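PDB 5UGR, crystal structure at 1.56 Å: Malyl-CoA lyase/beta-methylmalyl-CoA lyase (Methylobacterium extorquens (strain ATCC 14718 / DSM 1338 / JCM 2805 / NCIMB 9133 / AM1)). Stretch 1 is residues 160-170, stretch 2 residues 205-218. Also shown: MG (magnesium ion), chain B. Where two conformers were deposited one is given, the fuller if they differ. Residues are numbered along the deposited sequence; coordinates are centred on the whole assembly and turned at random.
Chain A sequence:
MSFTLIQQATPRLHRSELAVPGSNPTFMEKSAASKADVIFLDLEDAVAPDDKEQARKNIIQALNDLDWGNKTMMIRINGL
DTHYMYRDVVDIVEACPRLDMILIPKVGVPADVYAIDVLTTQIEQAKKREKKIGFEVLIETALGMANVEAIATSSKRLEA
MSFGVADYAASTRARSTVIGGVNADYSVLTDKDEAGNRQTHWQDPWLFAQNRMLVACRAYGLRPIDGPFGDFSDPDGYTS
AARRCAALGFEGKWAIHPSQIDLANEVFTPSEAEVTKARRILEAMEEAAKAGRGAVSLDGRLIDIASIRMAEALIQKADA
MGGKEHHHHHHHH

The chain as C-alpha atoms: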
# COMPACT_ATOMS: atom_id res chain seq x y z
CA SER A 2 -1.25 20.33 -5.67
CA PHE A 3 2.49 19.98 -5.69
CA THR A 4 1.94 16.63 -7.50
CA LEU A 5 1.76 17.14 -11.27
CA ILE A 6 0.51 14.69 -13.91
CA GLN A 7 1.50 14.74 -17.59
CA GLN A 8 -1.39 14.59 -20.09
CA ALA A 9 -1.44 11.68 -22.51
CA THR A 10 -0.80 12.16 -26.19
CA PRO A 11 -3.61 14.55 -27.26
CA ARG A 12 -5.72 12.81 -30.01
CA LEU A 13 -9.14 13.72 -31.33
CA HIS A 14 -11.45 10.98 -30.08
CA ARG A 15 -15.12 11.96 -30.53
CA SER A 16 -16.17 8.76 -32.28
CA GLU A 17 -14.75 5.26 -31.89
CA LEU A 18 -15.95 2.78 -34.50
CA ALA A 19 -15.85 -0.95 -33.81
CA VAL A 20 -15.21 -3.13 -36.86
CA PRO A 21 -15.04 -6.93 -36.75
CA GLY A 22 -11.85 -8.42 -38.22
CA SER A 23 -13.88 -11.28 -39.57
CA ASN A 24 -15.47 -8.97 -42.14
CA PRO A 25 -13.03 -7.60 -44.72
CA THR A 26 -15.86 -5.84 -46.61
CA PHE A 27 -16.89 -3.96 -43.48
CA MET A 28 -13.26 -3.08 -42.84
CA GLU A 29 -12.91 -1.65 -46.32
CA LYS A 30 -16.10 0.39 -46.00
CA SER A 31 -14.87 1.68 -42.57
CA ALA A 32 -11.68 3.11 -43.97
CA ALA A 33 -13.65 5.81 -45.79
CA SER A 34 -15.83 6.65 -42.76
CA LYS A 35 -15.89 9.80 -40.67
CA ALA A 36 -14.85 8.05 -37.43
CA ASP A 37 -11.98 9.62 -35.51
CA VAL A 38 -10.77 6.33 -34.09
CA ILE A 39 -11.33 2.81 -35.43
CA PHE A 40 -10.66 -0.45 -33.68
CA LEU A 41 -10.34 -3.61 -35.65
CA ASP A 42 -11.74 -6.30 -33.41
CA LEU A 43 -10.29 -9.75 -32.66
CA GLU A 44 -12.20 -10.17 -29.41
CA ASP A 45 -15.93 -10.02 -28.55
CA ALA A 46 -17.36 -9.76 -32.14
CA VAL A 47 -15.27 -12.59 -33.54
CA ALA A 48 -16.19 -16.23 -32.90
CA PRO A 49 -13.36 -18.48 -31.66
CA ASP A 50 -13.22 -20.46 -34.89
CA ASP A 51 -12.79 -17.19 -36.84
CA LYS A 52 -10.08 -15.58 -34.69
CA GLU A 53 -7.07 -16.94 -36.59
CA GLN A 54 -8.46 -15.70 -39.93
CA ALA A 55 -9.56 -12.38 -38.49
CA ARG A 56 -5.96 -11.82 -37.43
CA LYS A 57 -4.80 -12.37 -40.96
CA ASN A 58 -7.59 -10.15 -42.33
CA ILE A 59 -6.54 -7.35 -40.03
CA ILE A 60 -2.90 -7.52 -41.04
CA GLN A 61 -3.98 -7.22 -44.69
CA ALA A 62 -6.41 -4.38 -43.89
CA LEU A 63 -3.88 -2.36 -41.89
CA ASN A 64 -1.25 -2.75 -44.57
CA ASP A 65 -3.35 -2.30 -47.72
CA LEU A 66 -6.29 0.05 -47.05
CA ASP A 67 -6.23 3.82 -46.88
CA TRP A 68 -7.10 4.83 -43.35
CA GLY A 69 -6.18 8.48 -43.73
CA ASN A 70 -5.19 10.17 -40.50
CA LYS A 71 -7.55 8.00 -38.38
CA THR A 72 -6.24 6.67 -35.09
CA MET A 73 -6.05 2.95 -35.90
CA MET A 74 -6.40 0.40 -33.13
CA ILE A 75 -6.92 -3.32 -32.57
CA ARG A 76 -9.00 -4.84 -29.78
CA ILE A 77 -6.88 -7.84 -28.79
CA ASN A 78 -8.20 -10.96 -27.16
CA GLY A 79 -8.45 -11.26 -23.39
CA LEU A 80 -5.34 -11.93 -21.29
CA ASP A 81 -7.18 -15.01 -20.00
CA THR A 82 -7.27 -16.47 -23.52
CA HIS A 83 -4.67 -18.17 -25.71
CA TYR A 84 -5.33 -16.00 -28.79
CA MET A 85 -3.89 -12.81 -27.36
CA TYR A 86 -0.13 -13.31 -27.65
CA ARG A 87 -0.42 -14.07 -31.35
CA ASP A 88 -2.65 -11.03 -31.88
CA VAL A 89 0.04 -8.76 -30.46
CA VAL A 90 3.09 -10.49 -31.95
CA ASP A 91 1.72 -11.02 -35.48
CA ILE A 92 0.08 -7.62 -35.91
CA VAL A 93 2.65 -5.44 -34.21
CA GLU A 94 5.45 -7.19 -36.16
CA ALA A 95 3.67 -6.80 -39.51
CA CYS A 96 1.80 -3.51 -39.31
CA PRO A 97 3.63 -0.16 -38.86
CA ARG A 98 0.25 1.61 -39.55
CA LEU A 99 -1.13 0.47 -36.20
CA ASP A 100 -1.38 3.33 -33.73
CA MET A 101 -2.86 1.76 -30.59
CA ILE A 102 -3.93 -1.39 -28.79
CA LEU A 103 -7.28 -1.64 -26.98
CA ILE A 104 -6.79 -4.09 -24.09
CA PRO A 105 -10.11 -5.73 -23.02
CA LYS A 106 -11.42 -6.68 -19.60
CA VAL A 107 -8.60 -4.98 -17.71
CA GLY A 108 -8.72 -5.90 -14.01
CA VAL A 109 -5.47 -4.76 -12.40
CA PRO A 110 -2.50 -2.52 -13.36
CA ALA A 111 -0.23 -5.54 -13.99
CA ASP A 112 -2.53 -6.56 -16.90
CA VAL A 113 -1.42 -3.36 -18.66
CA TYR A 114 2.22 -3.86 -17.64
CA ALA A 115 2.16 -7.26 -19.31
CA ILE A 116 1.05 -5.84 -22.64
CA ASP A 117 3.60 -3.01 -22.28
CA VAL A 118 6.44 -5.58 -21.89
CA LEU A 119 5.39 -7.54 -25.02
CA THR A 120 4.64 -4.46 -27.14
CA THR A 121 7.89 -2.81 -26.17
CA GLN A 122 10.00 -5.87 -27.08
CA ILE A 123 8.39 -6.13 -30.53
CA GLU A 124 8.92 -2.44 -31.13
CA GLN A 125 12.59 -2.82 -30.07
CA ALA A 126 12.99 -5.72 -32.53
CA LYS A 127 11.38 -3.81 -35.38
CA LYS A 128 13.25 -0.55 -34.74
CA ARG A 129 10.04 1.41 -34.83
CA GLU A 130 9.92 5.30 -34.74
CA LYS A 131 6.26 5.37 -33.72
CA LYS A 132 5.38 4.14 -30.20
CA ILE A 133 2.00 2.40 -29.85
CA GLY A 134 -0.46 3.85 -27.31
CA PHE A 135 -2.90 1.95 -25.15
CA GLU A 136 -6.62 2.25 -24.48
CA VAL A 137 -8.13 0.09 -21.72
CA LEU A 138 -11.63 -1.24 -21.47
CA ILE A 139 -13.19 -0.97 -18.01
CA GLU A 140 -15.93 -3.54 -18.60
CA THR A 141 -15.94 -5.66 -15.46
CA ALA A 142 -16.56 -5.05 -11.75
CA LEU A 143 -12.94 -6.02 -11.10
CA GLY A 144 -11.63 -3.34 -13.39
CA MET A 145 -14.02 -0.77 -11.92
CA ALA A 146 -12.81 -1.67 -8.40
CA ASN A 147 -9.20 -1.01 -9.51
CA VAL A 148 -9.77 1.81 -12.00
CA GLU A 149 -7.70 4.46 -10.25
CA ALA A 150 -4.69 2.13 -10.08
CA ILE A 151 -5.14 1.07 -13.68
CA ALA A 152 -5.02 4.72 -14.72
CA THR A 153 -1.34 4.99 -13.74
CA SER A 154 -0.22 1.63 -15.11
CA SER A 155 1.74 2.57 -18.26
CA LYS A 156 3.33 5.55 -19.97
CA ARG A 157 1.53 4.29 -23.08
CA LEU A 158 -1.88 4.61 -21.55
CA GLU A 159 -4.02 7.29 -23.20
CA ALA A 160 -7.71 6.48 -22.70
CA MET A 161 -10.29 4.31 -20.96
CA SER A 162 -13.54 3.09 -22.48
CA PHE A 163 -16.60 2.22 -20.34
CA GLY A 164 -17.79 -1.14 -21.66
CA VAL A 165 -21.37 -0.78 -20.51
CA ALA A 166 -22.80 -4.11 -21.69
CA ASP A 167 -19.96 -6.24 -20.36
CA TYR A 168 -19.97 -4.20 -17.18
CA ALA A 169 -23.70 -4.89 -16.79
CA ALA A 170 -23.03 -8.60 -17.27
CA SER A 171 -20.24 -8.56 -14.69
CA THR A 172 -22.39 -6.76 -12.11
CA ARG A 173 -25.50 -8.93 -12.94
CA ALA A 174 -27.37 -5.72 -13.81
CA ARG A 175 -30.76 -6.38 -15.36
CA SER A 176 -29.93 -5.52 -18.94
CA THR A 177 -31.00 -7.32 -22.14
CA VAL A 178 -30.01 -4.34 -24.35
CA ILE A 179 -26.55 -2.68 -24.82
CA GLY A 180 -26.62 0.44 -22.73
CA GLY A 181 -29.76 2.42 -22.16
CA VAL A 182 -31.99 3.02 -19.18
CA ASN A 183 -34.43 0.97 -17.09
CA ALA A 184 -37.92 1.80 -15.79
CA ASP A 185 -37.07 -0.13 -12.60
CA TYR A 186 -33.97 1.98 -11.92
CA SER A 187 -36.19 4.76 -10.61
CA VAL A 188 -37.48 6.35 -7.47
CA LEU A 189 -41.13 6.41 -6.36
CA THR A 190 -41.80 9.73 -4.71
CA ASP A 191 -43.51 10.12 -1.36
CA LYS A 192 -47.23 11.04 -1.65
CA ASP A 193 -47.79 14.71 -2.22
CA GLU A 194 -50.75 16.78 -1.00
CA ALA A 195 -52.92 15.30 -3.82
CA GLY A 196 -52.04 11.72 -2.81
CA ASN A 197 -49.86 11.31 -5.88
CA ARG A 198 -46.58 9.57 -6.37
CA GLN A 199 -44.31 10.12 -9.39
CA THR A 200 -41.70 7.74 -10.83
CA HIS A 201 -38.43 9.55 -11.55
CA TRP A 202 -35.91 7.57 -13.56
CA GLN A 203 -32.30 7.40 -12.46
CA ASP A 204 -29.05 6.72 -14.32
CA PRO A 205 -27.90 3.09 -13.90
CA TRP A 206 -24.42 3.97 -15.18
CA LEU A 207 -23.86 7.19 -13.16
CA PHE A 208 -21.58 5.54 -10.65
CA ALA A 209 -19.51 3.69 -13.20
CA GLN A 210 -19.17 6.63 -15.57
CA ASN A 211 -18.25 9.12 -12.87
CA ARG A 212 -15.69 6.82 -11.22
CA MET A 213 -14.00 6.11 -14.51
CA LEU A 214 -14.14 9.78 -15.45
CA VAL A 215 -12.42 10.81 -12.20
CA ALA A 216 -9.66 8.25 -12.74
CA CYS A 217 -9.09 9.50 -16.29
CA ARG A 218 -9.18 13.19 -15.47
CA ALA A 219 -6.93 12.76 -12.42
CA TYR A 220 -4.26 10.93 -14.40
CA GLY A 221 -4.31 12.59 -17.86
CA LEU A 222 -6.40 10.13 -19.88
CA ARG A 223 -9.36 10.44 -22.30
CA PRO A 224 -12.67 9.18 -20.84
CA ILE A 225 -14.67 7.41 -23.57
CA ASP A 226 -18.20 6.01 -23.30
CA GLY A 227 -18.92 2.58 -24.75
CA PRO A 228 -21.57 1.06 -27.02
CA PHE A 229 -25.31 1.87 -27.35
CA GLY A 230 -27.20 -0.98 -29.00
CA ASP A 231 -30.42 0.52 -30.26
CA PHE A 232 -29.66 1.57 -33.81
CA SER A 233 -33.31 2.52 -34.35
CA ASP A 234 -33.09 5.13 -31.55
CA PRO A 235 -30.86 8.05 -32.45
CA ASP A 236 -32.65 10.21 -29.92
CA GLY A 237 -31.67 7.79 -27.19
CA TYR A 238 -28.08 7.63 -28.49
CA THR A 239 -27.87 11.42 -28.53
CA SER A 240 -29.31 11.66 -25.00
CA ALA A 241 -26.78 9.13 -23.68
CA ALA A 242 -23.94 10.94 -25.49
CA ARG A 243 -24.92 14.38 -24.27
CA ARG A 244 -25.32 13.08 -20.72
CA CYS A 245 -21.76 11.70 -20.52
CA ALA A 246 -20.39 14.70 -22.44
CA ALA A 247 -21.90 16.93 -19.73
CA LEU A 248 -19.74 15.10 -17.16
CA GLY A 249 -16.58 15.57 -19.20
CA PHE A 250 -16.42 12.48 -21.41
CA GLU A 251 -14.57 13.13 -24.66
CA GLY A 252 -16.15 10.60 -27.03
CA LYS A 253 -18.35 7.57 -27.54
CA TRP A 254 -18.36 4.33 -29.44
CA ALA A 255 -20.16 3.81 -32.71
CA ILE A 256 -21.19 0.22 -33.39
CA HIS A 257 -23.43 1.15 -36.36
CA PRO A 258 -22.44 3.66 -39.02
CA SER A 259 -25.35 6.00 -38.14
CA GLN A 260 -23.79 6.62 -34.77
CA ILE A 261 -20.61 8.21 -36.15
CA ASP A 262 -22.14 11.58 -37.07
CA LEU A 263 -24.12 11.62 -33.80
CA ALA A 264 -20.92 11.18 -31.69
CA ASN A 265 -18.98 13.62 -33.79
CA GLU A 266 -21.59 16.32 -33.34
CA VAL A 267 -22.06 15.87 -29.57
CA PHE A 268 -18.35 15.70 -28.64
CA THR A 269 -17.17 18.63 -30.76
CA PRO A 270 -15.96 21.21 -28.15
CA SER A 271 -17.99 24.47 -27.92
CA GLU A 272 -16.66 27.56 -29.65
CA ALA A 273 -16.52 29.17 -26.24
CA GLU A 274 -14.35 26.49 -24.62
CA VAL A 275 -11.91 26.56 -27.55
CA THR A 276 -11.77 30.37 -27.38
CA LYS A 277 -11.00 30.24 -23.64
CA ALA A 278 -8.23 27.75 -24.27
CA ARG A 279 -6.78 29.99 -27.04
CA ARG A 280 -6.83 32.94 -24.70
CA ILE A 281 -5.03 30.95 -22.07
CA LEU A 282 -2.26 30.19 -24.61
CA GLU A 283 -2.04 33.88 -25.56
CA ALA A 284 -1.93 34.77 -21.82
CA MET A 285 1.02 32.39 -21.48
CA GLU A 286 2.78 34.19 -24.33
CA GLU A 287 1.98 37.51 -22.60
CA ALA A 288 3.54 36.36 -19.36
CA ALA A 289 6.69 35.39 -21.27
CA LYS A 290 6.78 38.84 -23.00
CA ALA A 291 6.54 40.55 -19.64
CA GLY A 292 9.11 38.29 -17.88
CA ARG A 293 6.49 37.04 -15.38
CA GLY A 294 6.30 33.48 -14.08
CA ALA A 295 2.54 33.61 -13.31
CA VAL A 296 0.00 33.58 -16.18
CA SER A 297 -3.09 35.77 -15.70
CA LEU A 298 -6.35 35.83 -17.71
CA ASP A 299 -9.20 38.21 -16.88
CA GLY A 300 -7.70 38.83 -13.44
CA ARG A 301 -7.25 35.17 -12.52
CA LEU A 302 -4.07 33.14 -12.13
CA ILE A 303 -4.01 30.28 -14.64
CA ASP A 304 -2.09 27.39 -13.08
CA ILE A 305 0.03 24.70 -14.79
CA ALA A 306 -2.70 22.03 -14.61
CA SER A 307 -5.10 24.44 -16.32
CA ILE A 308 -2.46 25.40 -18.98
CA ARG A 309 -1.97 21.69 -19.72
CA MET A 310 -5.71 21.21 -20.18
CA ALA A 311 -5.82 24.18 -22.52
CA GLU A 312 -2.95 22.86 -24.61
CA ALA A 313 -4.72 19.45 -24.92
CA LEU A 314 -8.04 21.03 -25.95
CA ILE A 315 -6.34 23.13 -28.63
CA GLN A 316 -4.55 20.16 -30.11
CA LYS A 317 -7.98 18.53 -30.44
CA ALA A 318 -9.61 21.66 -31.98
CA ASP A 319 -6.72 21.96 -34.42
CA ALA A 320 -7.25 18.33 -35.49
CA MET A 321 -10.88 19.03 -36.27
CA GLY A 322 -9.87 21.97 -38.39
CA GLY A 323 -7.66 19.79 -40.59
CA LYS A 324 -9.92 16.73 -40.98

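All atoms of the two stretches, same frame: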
# COMPACT_ATOMS: atom_id res chain seq x y z
N ALA A 160 -6.24 6.40 -22.66
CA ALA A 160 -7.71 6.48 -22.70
C ALA A 160 -8.29 5.26 -22.02
O ALA A 160 -7.67 4.19 -22.00
CB ALA A 160 -8.17 6.53 -24.14
N MET A 161 -9.51 5.42 -21.49
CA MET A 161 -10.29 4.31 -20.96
C MET A 161 -11.68 4.37 -21.59
O MET A 161 -12.26 5.47 -21.67
CB MET A 161 -10.43 4.37 -19.42
CG MET A 161 -9.18 4.72 -18.65
SD MET A 161 -9.37 4.70 -16.83
CE MET A 161 -8.20 3.39 -16.60
N SER A 162 -12.18 3.19 -22.01
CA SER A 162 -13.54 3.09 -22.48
C SER A 162 -14.39 2.34 -21.45
O SER A 162 -13.94 1.32 -20.93
CB SER A 162 -13.63 2.32 -23.79
OG SER A 162 -13.20 3.09 -24.92
N PHE A 163 -15.62 2.87 -21.21
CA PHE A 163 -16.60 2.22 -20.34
C PHE A 163 -17.39 1.23 -21.16
O PHE A 163 -18.27 1.60 -21.93
CB PHE A 163 -17.45 3.24 -19.67
CG PHE A 163 -18.57 2.66 -18.88
CD1 PHE A 163 -18.31 1.68 -17.96
CD2 PHE A 163 -19.90 3.03 -19.16
CE1 PHE A 163 -19.38 1.09 -17.26
CE2 PHE A 163 -20.95 2.46 -18.43
CZ PHE A 163 -20.69 1.49 -17.52
N GLY A 164 -17.09 -0.07 -20.95
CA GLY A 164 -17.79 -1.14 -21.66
C GLY A 164 -19.08 -1.49 -20.99
O GLY A 164 -19.17 -2.47 -20.22
N VAL A 165 -20.11 -0.71 -21.27
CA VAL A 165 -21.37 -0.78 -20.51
C VAL A 165 -22.04 -2.15 -20.52
O VAL A 165 -22.58 -2.57 -19.49
CB VAL A 165 -22.33 0.37 -20.91
CG1 VAL A 165 -22.77 0.22 -22.37
CG2 VAL A 165 -23.53 0.43 -19.96
N ALA A 166 -22.06 -2.83 -21.66
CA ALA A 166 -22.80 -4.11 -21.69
C ALA A 166 -22.09 -5.21 -20.94
O ALA A 166 -22.70 -6.01 -20.15
CB ALA A 166 -23.06 -4.53 -23.14
N ASP A 167 -20.77 -5.26 -21.11
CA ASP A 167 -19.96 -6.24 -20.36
C ASP A 167 -19.89 -5.90 -18.87
O ASP A 167 -19.88 -6.81 -18.01
CB ASP A 167 -18.64 -6.58 -21.04
CG ASP A 167 -18.85 -7.50 -22.26
OD1 ASP A 167 -19.89 -8.17 -22.34
OD2 ASP A 167 -17.92 -7.61 -23.08
N TYR A 168 -19.90 -4.60 -18.57
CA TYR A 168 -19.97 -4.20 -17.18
C TYR A 168 -21.30 -4.64 -16.54
O TYR A 168 -21.31 -5.17 -15.41
CB TYR A 168 -19.79 -2.69 -17.04
CG TYR A 168 -19.96 -2.15 -15.66
CD1 TYR A 168 -18.94 -2.21 -14.75
CD2 TYR A 168 -21.16 -1.59 -15.27
CE1 TYR A 168 -19.08 -1.69 -13.48
CE2 TYR A 168 -21.33 -1.07 -13.97
CZ TYR A 168 -20.29 -1.13 -13.09
OH TYR A 168 -20.40 -0.60 -11.82
N ALA A 169 -22.39 -4.42 -17.26
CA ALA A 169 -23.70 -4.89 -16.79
C ALA A 169 -23.67 -6.39 -16.52
O ALA A 169 -24.17 -6.86 -15.52
CB ALA A 169 -24.76 -4.50 -17.81
N ALA A 170 -23.09 -7.15 -17.46
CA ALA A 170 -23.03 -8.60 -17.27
C ALA A 170 -22.24 -8.99 -16.01
O ALA A 170 -22.63 -9.84 -15.23
CB ALA A 170 -22.46 -9.28 -18.50
N PRO A 205 -28.53 4.31 -14.41
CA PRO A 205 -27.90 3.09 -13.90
C PRO A 205 -26.39 3.07 -14.05
O PRO A 205 -25.72 2.26 -13.41
CB PRO A 205 -28.51 1.97 -14.74
CG PRO A 205 -29.15 2.63 -15.85
CD PRO A 205 -29.35 4.07 -15.59
N TRP A 206 -25.85 3.94 -14.91
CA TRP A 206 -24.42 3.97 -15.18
C TRP A 206 -23.72 5.17 -14.56
O TRP A 206 -22.52 5.36 -14.81
CB TRP A 206 -24.14 3.87 -16.70
CG TRP A 206 -25.06 2.93 -17.41
CD1 TRP A 206 -26.01 3.27 -18.35
CD2 TRP A 206 -25.24 1.53 -17.14
NE1 TRP A 206 -26.70 2.15 -18.72
CE2 TRP A 206 -26.26 1.07 -17.99
CE3 TRP A 206 -24.59 0.61 -16.33
CZ2 TRP A 206 -26.70 -0.26 -17.96
CZ3 TRP A 206 -25.05 -0.70 -16.31
CH2 TRP A 206 -26.09 -1.10 -17.11
N LEU A 207 -24.43 5.97 -13.77
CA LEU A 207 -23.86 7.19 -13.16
C LEU A 207 -22.62 6.86 -12.36
O LEU A 207 -21.57 7.50 -12.50
CB LEU A 207 -24.92 7.89 -12.30
CG LEU A 207 -24.52 9.22 -11.67
CD1 LEU A 207 -25.76 10.06 -11.42
CD2 LEU A 207 -23.70 9.06 -10.39
N PHE A 208 -22.72 5.86 -11.47
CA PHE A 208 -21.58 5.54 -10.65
C PHE A 208 -20.34 5.13 -11.45
O PHE A 208 -19.24 5.67 -11.28
CB PHE A 208 -21.96 4.48 -9.59
CG PHE A 208 -20.80 4.13 -8.67
CD1 PHE A 208 -19.87 3.12 -9.00
CD2 PHE A 208 -20.61 4.84 -7.52
CE1 PHE A 208 -18.84 2.82 -8.16
CE2 PHE A 208 -19.55 4.55 -6.68
CZ PHE A 208 -18.66 3.53 -6.99
N ALA A 209 -20.56 4.19 -12.35
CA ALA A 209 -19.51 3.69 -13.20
C ALA A 209 -18.85 4.77 -14.04
O ALA A 209 -17.62 4.90 -14.10
CB ALA A 209 -20.04 2.59 -14.10
N GLN A 210 -19.70 5.56 -14.71
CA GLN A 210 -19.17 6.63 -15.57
C GLN A 210 -18.38 7.69 -14.81
O GLN A 210 -17.32 8.10 -15.22
CB GLN A 210 -20.31 7.29 -16.36
CG GLN A 210 -20.82 6.37 -17.49
CD GLN A 210 -21.94 7.01 -18.28
OE1 GLN A 210 -22.75 7.75 -17.74
NE2 GLN A 210 -21.99 6.74 -19.56
N ASN A 211 -18.91 8.10 -13.65
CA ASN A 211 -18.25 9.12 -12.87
C ASN A 211 -16.95 8.57 -12.30
O ASN A 211 -15.94 9.27 -12.25
CB ASN A 211 -19.12 9.67 -11.76
CG ASN A 211 -20.10 10.77 -12.23
OD1 ASN A 211 -19.80 11.97 -12.16
ND2 ASN A 211 -21.26 10.36 -12.70
N ARG A 212 -16.95 7.34 -11.79
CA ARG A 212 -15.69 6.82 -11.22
C ARG A 212 -14.63 6.70 -12.27
O ARG A 212 -13.47 7.07 -12.01
CB ARG A 212 -15.91 5.51 -10.49
CG ARG A 212 -14.67 5.10 -9.68
CD ARG A 212 -14.98 3.88 -8.82
NE ARG A 212 -13.74 3.40 -8.24
CZ ARG A 212 -13.63 2.30 -7.52
NH1 ARG A 212 -14.71 1.52 -7.30
NH2 ARG A 212 -12.42 1.93 -7.14
N MET A 213 -15.00 6.18 -13.43
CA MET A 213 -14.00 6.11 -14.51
C MET A 213 -13.54 7.47 -14.99
O MET A 213 -12.32 7.66 -15.20
CB MET A 213 -14.54 5.28 -15.69
CG MET A 213 -13.46 4.84 -16.67
SD MET A 213 -14.06 4.20 -18.23
CE MET A 213 -14.37 5.76 -19.05
N LEU A 214 -14.47 8.40 -15.09
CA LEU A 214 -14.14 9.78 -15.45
C LEU A 214 -13.10 10.38 -14.50
O LEU A 214 -12.11 11.00 -14.93
CB LEU A 214 -15.39 10.63 -15.45
CG LEU A 214 -15.20 12.16 -15.61
CD1 LEU A 214 -15.07 12.51 -17.04
CD2 LEU A 214 -16.26 12.91 -14.90
N VAL A 215 -13.33 10.25 -13.20
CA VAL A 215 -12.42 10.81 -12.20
C VAL A 215 -11.03 10.18 -12.36
O VAL A 215 -10.00 10.91 -12.34
CB VAL A 215 -13.00 10.71 -10.78
CG1 VAL A 215 -11.89 10.95 -9.71
CG2 VAL A 215 -14.16 11.66 -10.63
N ALA A 216 -10.96 8.88 -12.57
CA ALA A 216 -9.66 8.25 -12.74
C ALA A 216 -8.96 8.84 -13.96
O ALA A 216 -7.74 9.10 -13.96
CB ALA A 216 -9.82 6.74 -12.89
N CYS A 217 -9.68 8.93 -15.07
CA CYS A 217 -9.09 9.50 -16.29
C CYS A 217 -8.62 10.91 -16.13
O CYS A 217 -7.49 11.27 -16.52
CB CYS A 217 -10.13 9.45 -17.44
SG CYS A 217 -10.40 7.78 -18.11
N ARG A 218 -9.47 11.74 -15.57
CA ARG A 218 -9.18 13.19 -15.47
C ARG A 218 -8.11 13.48 -14.42
O ARG A 218 -7.38 14.48 -14.53
CB ARG A 218 -10.47 14.00 -15.27
CG ARG A 218 -11.38 13.95 -16.47
CD ARG A 218 -10.80 14.74 -17.61
NE ARG A 218 -11.74 14.87 -18.74
CZ ARG A 218 -11.36 14.97 -20.02
NH1 ARG A 218 -10.09 14.87 -20.36
NH2 ARG A 218 -12.27 15.09 -20.96
MG MG B . -16.23 -6.88 -23.90
O HOH W 1 -17.12 -5.12 -24.55
O HOH W 2 -15.32 -8.73 -23.42
O HOH W 3 -14.46 -6.29 -24.75

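Residues 160-163 form the end of a β-strand, Gly164 occupies the N-cap position of the helix that begins at Val165, and the second stretch supplies another helix, 207-218, with Trp206 at its N-cap. Strand and second helix run antiparallel, their directions 176° apart and their axes 9.0 Å apart at closest approach. Met161 therefore lies beside Cys217, Phe163 beside Gln210, and Val165 beside Trp206. Each helix is held by its own i to i+4 hydrogen bonds, such as Tyr168 N to Gly164 O (2.8 Å) and Gln210 N to Trp206 O (2.8 Å). No hydrogen bond crosses between the stretches; packing joins them.

Strand alternation sorts the side chains. Met161 and Phe163 point toward the helix, whereas Ala160 and Ser162 point away. The long, flexible Met161 side chain places its CG 3.3 Å from Cys217 SG, a tight contact, and its SD 4.5 Å from Ala216 CB. Met213 suits the space between the two strand side chains: its SD lies 3.8 Å from Met161 CB and 3.8 Å from Phe163 CB. The Phe163 ring packs on the start of the helix and its N-cap residue, with CE1 3.6 Å from Ala209 CB, CD2 3.8 Å from Gln210 CG and CE2 3.9 Å from Trp206 CB. Here the glutamine contributes the aliphatic part of its side chain, while its NE2 is hydrogen-bonded elsewhere in the structure.

Trp206 offers a broad apolar surface to the first helix. Val165 CG2 sits over its six-membered ring, 3.5 Å from the centroid, in a CH-π contact; Ala169 CB, a compact methyl, approaches Trp206 CH2 at 3.7 Å. Trp206 CZ3 meets the edge of Tyr168 at CD2 (4.1 Å), and Ala209 CB, a small methyl, lies 3.9 Å from Tyr168 CZ. Asp167, on the same helix but out of reach of this packing, instead binds magnesium through OD2 at 2.0 Å.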